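Local coordinates for protein CaaX farnesyltransferase alpha subunit Ram2 (Aspergillus fumigatus, PDB 4L9P) that forms, as the alpha subunit, a heterodimer with the beta subunit Ram1 that probably transfers farnesyl, and perhaps geranylgeranyl, groups to CaaX-motif proteins, at residues M330-L333 and L334-Y338; P340-R343 and N344-Y348. The protein carries 1 engineered substitution. All coordinates share one frame; numbering follows the deposited sequence. Where two conformers were deposited one is given.

Contact 1: M330-L333 and L334-Y338. With EDO (1,2-ethanediol), chain H.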
ATOM      1  N   MET A 330      14.270  23.469  18.395  1.00 10.07           N
ATOM      2  CA  MET A 330      12.962  23.206  17.779  1.00 10.54           C
ATOM      3  C   MET A 330      12.676  21.702  17.823  1.00  9.99           C
ATOM      4  O   MET A 330      11.559  21.303  18.161  1.00 10.28           O
ATOM      5  CB  MET A 330      12.953  23.721  16.344  1.00 11.75           C
ATOM      6  CG  MET A 330      13.056  25.212  16.206  1.00 12.89           C
ATOM      7  SD  MET A 330      11.695  26.105  17.032  1.00 15.73           S
ATOM      8  CE  MET A 330      12.498  26.570  18.625  1.00 18.46           C
ATOM      9  N   LEU A 331      13.697  20.878  17.507  1.00  8.33           N
ATOM     10  CA  LEU A 331      13.480  19.435  17.464  1.00  9.49           C
ATOM     11  C   LEU A 331      13.214  18.867  18.864  1.00  9.83           C
ATOM     12  O   LEU A 331      12.497  17.881  19.044  1.00  9.76           O
ATOM     13  CB  LEU A 331      14.666  18.775  16.784  1.00 10.94           C
ATOM     14  CG  LEU A 331      14.734  19.057  15.263  1.00 11.16           C
ATOM     15  CD1 LEU A 331      16.150  18.780  14.779  1.00 13.16           C
ATOM     16  CD2 LEU A 331      13.781  18.107  14.450  1.00 10.55           C
ATOM     17  N   THR A 332      13.843  19.493  19.873  1.00 10.11           N
ATOM     18  CA  THR A 332      13.584  19.139  21.254  1.00 10.79           C
ATOM     19  C   THR A 332      12.135  19.464  21.669  1.00 10.29           C
ATOM     20  O   THR A 332      11.487  18.653  22.360  1.00 10.39           O
ATOM     21  CB  THR A 332      14.612  19.836  22.152  1.00 11.40           C
ATOM     22  OG1 THR A 332      15.922  19.380  21.781  1.00 12.91           O
ATOM     23  CG2 THR A 332      14.343  19.439  23.585  1.00 11.76           C
ATOM     24  N   LEU A 333      11.621  20.616  21.239  1.00  9.27           N
ATOM     25  CA  LEU A 333      10.210  20.888  21.491  1.00  9.67           C
ATOM     26  C   LEU A 333       9.302  19.804  20.874  1.00  9.59           C
ATOM     27  O   LEU A 333       8.314  19.418  21.480  1.00 10.19           O
ATOM     28  CB  LEU A 333       9.800  22.255  20.954  1.00 11.52           C
ATOM     29  CG  LEU A 333      10.468  23.427  21.683  1.00 14.15           C
ATOM     30  CD1 LEU A 333      10.149  24.756  20.999  1.00 16.47           C
ATOM     31  CD2 LEU A 333       9.958  23.469  23.096  1.00 15.52           C
ATOM     32  N   LEU A 334       9.620  19.368  19.650  1.00  8.67           N
ATOM     33  CA  LEU A 334       8.827  18.325  18.992  1.00  8.04           C
ATOM     34  C   LEU A 334       8.930  17.016  19.774  1.00  8.00           C
ATOM     35  O   LEU A 334       7.901  16.373  20.018  1.00  8.95           O
ATOM     36  CB  LEU A 334       9.311  18.145  17.558  1.00  7.69           C
ATOM     37  CG  LEU A 334       8.871  19.295  16.639  1.00  8.00           C
ATOM     38  CD1 LEU A 334       9.677  19.338  15.348  1.00 10.05           C
ATOM     39  CD2 LEU A 334       7.333  19.190  16.260  1.00 10.17           C
ATOM     40  N   LYS A 335      10.137  16.611  20.164  1.00  8.45           N
ATOM     41  CA  LYS A 335      10.281  15.323  20.772  1.00 10.46           C
ATOM     42  C   LYS A 335       9.696  15.277  22.180  1.00 10.23           C
ATOM     43  O   LYS A 335       9.222  14.222  22.608  1.00 11.83           O
ATOM     44  CB  LYS A 335      11.748  14.860  20.693  1.00 14.13           C
ATOM     45  CG  LYS A 335      12.595  15.278  21.750  1.00 17.39           C
ATOM     46  CD  LYS A 335      14.044  14.719  21.556  1.00 19.86           C
ATOM     47  CE  LYS A 335      14.791  14.870  22.869  1.00 21.69           C
ATOM     48  NZ  LYS A 335      16.164  14.498  22.721  1.00 22.52           N
ATOM     49  N   GLU A 336       9.692  16.407  22.880  1.00 11.02           N
ATOM     50  CA  GLU A 336       9.241  16.404  24.257  1.00 13.72           C
ATOM     51  C   GLU A 336       7.780  16.746  24.426  1.00 13.08           C
ATOM     52  O   GLU A 336       7.152  16.295  25.382  1.00 16.02           O
ATOM     53  CB  GLU A 336      10.108  17.349  25.132  1.00 18.15           C
ATOM     54  CG  GLU A 336      11.568  16.853  25.231  1.00 20.87           C
ATOM     55  CD  GLU A 336      12.440  17.648  26.115  1.00 25.93           C
ATOM     56  OE1 GLU A 336      12.030  18.772  26.489  1.00 27.19           O
ATOM     57  OE2 GLU A 336      13.543  17.123  26.446  1.00 28.17           O
ATOM     58  N   LYS A 337       7.247  17.565  23.536  1.00 13.04           N
ATOM     59  CA  LYS A 337       5.906  18.132  23.744  1.00 14.16           C
ATOM     60  C   LYS A 337       4.991  18.023  22.541  1.00 12.54           C
ATOM     61  O   LYS A 337       3.862  17.538  22.662  1.00 13.53           O
ATOM     62  CB  LYS A 337       6.009  19.638  24.074  1.00 19.04           C
ATOM     63  CG  LYS A 337       6.503  19.984  25.409  1.00 24.94           C
ATOM     64  CD  LYS A 337       6.201  21.479  25.771  1.00 28.84           C
ATOM     65  CE  LYS A 337       4.687  21.867  25.850  1.00 31.26           C
ATOM     66  NZ  LYS A 337       4.465  23.163  26.695  1.00 33.62           N
ATOM     67  N   TYR A 338       5.462  18.476  21.377  1.00 10.65           N
ATOM     68  CA  TYR A 338       4.474  18.792  20.320  1.00 10.39           C
ATOM     69  C   TYR A 338       4.271  17.655  19.285  1.00 11.28           C
ATOM     70  O   TYR A 338       3.235  17.672  18.616  1.00 11.86           O
ATOM     71  CB  TYR A 338       4.863  20.101  19.635  1.00 11.34           C
ATOM     72  CG  TYR A 338       4.722  21.240  20.618  1.00 12.54           C
ATOM     73  CD1 TYR A 338       3.477  21.585  21.138  1.00 13.83           C
ATOM     74  CD2 TYR A 338       5.828  21.897  21.101  1.00 14.62           C
ATOM     75  CE1 TYR A 338       3.339  22.600  22.075  1.00 15.77           C
ATOM     76  CE2 TYR A 338       5.708  22.887  22.043  1.00 17.52           C
ATOM     77  CZ  TYR A 338       4.457  23.246  22.516  1.00 17.69           C
ATOM     78  OH  TYR A 338       4.377  24.228  23.450  1.00 21.06           O
TER
HETATM   79  C1  EDO H 405       0.906  16.075  16.334  1.00 22.19           C
HETATM   80  O1  EDO H 405       1.432  15.965  17.662  1.00 22.23           O
HETATM   81  C2  EDO H 405      -0.571  16.441  16.479  1.00 23.57           C
HETATM   82  O2  EDO H 405      -0.754  17.757  17.057  1.00 22.66           O
HETATM   83  O   HOH W   1      17.194  17.248  22.808  1.00 20.83           O

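Contact 2: P340-R343 and N344-Y348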
ATOM      1  N   PRO A 340       5.611  13.931  20.153  1.00  9.02           N
ATOM      2  CA  PRO A 340       6.584  13.047  20.818  1.00  8.40           C
ATOM      3  C   PRO A 340       6.613  11.626  20.289  1.00  7.87           C
ATOM      4  O   PRO A 340       7.618  10.955  20.457  1.00  9.14           O
ATOM      5  CB  PRO A 340       6.124  13.049  22.290  1.00  9.97           C
ATOM      6  CG  PRO A 340       5.309  14.355  22.435  1.00 11.22           C
ATOM      7  CD  PRO A 340       4.571  14.361  21.100  1.00 10.64           C
ATOM      8  N   ILE A 341       5.547  11.148  19.618  1.00  7.21           N
ATOM      9  CA  ILE A 341       5.650   9.764  19.124  1.00  6.95           C
ATOM     10  C   ILE A 341       6.748   9.629  18.059  1.00  5.64           C
ATOM     11  O   ILE A 341       7.201   8.505  17.765  1.00  6.73           O
ATOM     12  CB  ILE A 341       4.254   9.278  18.586  1.00  7.47           C
ATOM     13  CG1 ILE A 341       4.188   7.765  18.556  1.00  8.66           C
ATOM     14  CG2 ILE A 341       3.994   9.818  17.152  1.00  7.82           C
ATOM     15  CD1 ILE A 341       4.224   7.113  19.927  1.00 11.29           C
ATOM     16  N   ARG A 342       7.128  10.759  17.446  1.00  5.43           N
ATOM     17  CA  ARG A 342       8.138  10.706  16.385  1.00  5.83           C
ATOM     18  C   ARG A 342       9.548  11.051  16.937  1.00  6.46           C
ATOM     19  O   ARG A 342      10.469  11.389  16.184  1.00  7.03           O
ATOM     20  CB  ARG A 342       7.774  11.699  15.276  1.00  7.12           C
ATOM     21  CG  ARG A 342       6.461  11.194  14.580  1.00  7.32           C
ATOM     22  CD  ARG A 342       5.877  12.233  13.647  1.00  7.92           C
ATOM     23  NE  ARG A 342       6.773  12.518  12.527  1.00  7.52           N
ATOM     24  CZ  ARG A 342       6.681  13.617  11.791  1.00  8.23           C
ATOM     25  NH1 ARG A 342       5.795  14.586  12.138  1.00  9.97           N
ATOM     26  NH2 ARG A 342       7.525  13.775  10.787  1.00 11.33           N
ATOM     27  N   ARG A 343       9.699  10.918  18.269  1.00  6.94           N
ATOM     28  CA  ARG A 343      10.959  11.228  18.963  0.53  7.52           C
ATOM     29  C   ARG A 343      12.200  10.658  18.267  1.00  7.33           C
ATOM     30  O   ARG A 343      13.237  11.321  18.170  1.00  8.07           O
ATOM     31  CB  ARG A 343      10.849  10.640  20.351  0.53  8.82           C
ATOM     32  CG  ARG A 343      12.125  10.695  21.158  0.53 10.99           C
ATOM     33  CD  ARG A 343      11.794  10.193  22.576  0.53 13.46           C
ATOM     34  NE  ARG A 343      12.957  10.130  23.440  0.53 17.55           N
ATOM     35  CZ  ARG A 343      12.946   9.657  24.690  0.53 19.68           C
ATOM     36  NH1 ARG A 343      11.815   9.168  25.229  0.53 20.40           N
ATOM     37  NH2 ARG A 343      14.077   9.633  25.384  0.53 20.39           N
ATOM     38  N   ASN A 344      12.122   9.405  17.770  1.00  6.81           N
ATOM     39  CA  ASN A 344      13.343   8.779  17.231  1.00  7.45           C
ATOM     40  C   ASN A 344      13.739   9.434  15.914  1.00  7.10           C
ATOM     41  O   ASN A 344      14.930   9.511  15.575  1.00  8.52           O
ATOM     42  CB  ASN A 344      13.229   7.253  17.073  1.00  7.54           C
ATOM     43  CG  ASN A 344      13.184   6.556  18.434  1.00  9.07           C
ATOM     44  OD1 ASN A 344      13.872   7.000  19.394  1.00 11.61           O
ATOM     45  ND2 ASN A 344      12.323   5.568  18.584  1.00  8.21           N
ATOM     46  N   TYR A 345      12.743   9.912  15.149  1.00  6.81           N
ATOM     47  CA  TYR A 345      13.075  10.656  13.944  1.00  7.14           C
ATOM     48  C   TYR A 345      13.602  12.061  14.287  1.00  7.47           C
ATOM     49  O   TYR A 345      14.598  12.529  13.699  1.00  8.28           O
ATOM     50  CB  TYR A 345      11.806  10.736  13.029  1.00  6.73           C
ATOM     51  CG  TYR A 345      12.047  11.688  11.862  1.00  7.70           C
ATOM     52  CD1 TYR A 345      12.983  11.370  10.841  1.00  9.26           C
ATOM     53  CD2 TYR A 345      11.395  12.914  11.805  1.00  8.10           C
ATOM     54  CE1 TYR A 345      13.254  12.268   9.825  1.00  8.89           C
ATOM     55  CE2 TYR A 345      11.659  13.826  10.770  1.00  9.22           C
ATOM     56  CZ  TYR A 345      12.583  13.484   9.811  1.00  9.67           C
ATOM     57  OH  TYR A 345      12.865  14.383   8.802  1.00 11.27           O
ATOM     58  N   TRP A 346      12.979  12.735  15.253  1.00  7.06           N
ATOM     59  CA  TRP A 346      13.533  14.049  15.664  1.00  7.41           C
ATOM     60  C   TRP A 346      14.971  13.867  16.198  1.00  7.84           C
ATOM     61  O   TRP A 346      15.828  14.715  15.899  1.00  9.70           O
ATOM     62  CB  TRP A 346      12.715  14.705  16.761  1.00  8.61           C
ATOM     63  CG  TRP A 346      11.209  14.813  16.411  1.00  8.25           C
ATOM     64  CD1 TRP A 346      10.187  14.485  17.239  1.00  8.80           C
ATOM     65  CD2 TRP A 346      10.586  15.322  15.187  1.00  8.07           C
ATOM     66  NE1 TRP A 346       8.949  14.721  16.625  1.00  8.48           N
ATOM     67  CE2 TRP A 346       9.168  15.256  15.379  1.00  8.33           C
ATOM     68  CE3 TRP A 346      11.077  15.822  13.957  1.00  7.67           C
ATOM     69  CZ2 TRP A 346       8.257  15.644  14.386  1.00  8.20           C
ATOM     70  CZ3 TRP A 346      10.162  16.225  12.985  1.00  9.01           C
ATOM     71  CH2 TRP A 346       8.783  16.117  13.189  1.00  9.20           C
ATOM     72  N   GLU A 347      15.247  12.783  16.923  1.00  8.42           N
ATOM     73  CA  GLU A 347      16.596  12.609  17.474  0.55 10.15           C
ATOM     74  C   GLU A 347      17.574  12.283  16.343  1.00 10.98           C
ATOM     75  O   GLU A 347      18.726  12.698  16.405  1.00 11.41           O
ATOM     76  CB  GLU A 347      16.628  11.562  18.601  0.55 12.37           C
ATOM     77  CG  GLU A 347      15.900  12.028  19.863  0.55 14.96           C
ATOM     78  CD  GLU A 347      15.906  11.042  21.049  0.55 17.67           C
ATOM     79  OE1 GLU A 347      16.226   9.842  20.887  0.55 18.83           O
ATOM     80  OE2 GLU A 347      15.525  11.473  22.147  0.55 18.33           O
ATOM     81  N   TYR A 348      17.107  11.556  15.324  1.00 10.63           N
ATOM     82  CA  TYR A 348      17.948  11.299  14.124  1.00 10.30           C
ATOM     83  C   TYR A 348      18.313  12.654  13.458  1.00 10.09           C
ATOM     84  O   TYR A 348      19.480  12.882  13.072  1.00 11.10           O
ATOM     85  CB  TYR A 348      17.212  10.384  13.142  1.00 10.55           C
ATOM     86  CG  TYR A 348      17.851  10.227  11.799  1.00 11.93           C
ATOM     87  CD1 TYR A 348      18.953   9.403  11.649  1.00 13.40           C
ATOM     88  CD2 TYR A 348      17.323  10.861  10.655  1.00 12.44           C
ATOM     89  CE1 TYR A 348      19.550   9.209  10.404  1.00 14.68           C
ATOM     90  CE2 TYR A 348      17.922  10.681   9.401  1.00 14.06           C
ATOM     91  CZ  TYR A 348      19.023   9.840   9.276  1.00 15.38           C
ATOM     92  OH  TYR A 348      19.633   9.657   8.046  1.00 17.39           O
TER
HETATM   93  O   HOH W   2       9.855   7.616  17.817  1.00  9.40           O

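Contact 1: M330-L333 and L334-Y338
Leu333 O receives two backbone N-H groups where this helix runs out, from Lys337 N at 3.0 Å and from Tyr338 N, also at 3.0 Å. The shared carbonyl marks a change of winding: through Lys337 N the bonds are of the i to i+4 kind, whereas the one from Tyr338 N spans five residues and makes a wider pi-type turn. Among the apolar contacts, Leu333 CB lies in the plane of the Tyr338 ring, at its edge, 4.0 Å from CD2. Leu331 and Leu334 approach more loosely through their methyls. On the polar side, Thr332 and Glu336 run alongside each other, one turn apart; with OG1 beside the backbone N (chi1 -61°), the CG2 methyl is the branch anti to it and meets the carboxyl carbon CD at 3.6 Å. Thr332 OG1, hydrogen-bonded to Val328 O, also accepts from a water 2.7 Å away, and that water in turn accepts from Lys335 NZ, whose stronger partner is Glu347. An ethanediol donates to Tyr338 O. The apolar flank of helix 323-338 faces two others: Leu331 and Leu334 pack on Trp346 of helix 343-362, Met330 and Leu334 on Ile307 of helix 304-317.

Contact 2: P340-R343 and N344-Y348
The Trp346 indole and the Arg342 guanidinium meet across the first turn of a helix, with their planes 51° apart. Trp346 CH2 sits over one face of the guanidinium, 3.3 Å above its plane and offset toward the rim, while Arg342 NH1 comes within 3.5 Å of Trp346 CZ2. The carbonyl oxygen of Arg342 also lies over a face of the indole, and Tyr345 CD2 covers part of a face near the rim. Tyr345 itself runs alongside Arg342, its ring nearly parallel to the guanidinium (5° between planes). A bend at chi3 in the otherwise extended Arg342 chain brings the face of the guanidinium against the CZ2-CH2 side of the indole. Its nitrogens have other partners too: NH1 forms a salt bridge with Asp339, and NE donates to Ser346 of the beta subunit.

Arg342 occupies the N-cap position of helix 343-362, after the short 3-10 segment 340-341. Its O accepts Trp346 N at 3.0 Å, a nearly straight bond in the carbonyl plane, and a weak one from Tyr345 N. Pro340 O takes the N-H of Arg343, and the N-H of Asn344 goes instead to a water that also donates to Ile341 O.

On another side of the helix Arg343 and Glu347, four residues apart, form a salt bridge: Arg343 NE reaches Glu347 OE2 at 3.2 Å. The acceptor lies near the guanidinium plane, but the donor comes from above the carboxylate, whose plane is turned 85° to it. CG anti to the backbone N and an extended chain carry NE to that oxygen, which is also salt-bridged to Lys335. Asn344 faces the beta subunit, with OD1 hydrogen-bonded to Ser480 OG and ND2 to the carbonyl oxygen of Tyr401 there.

How the contacts relate
Contacts 1 and 2 follow each other in the chain, with centres about 9 Å apart, and together form the end of helix 323-338, the turn and the start of helix 343-362. Contact 1 is partly buried and closes a helix mainly with backbone bonds, with Glu336 and Lys337 exposed, while Lys335 turns to Glu347. Contact 2 is buried and opens the next helix with flat groups and charges, some of them engaging the beta subunit. The two are also joined directly: Lys335 NZ forms a salt bridge with Glu347 OE2 at 3.1 Å. The Trp346 indole ties in the connecting turn as well, its NE1 donating to Asp339 O.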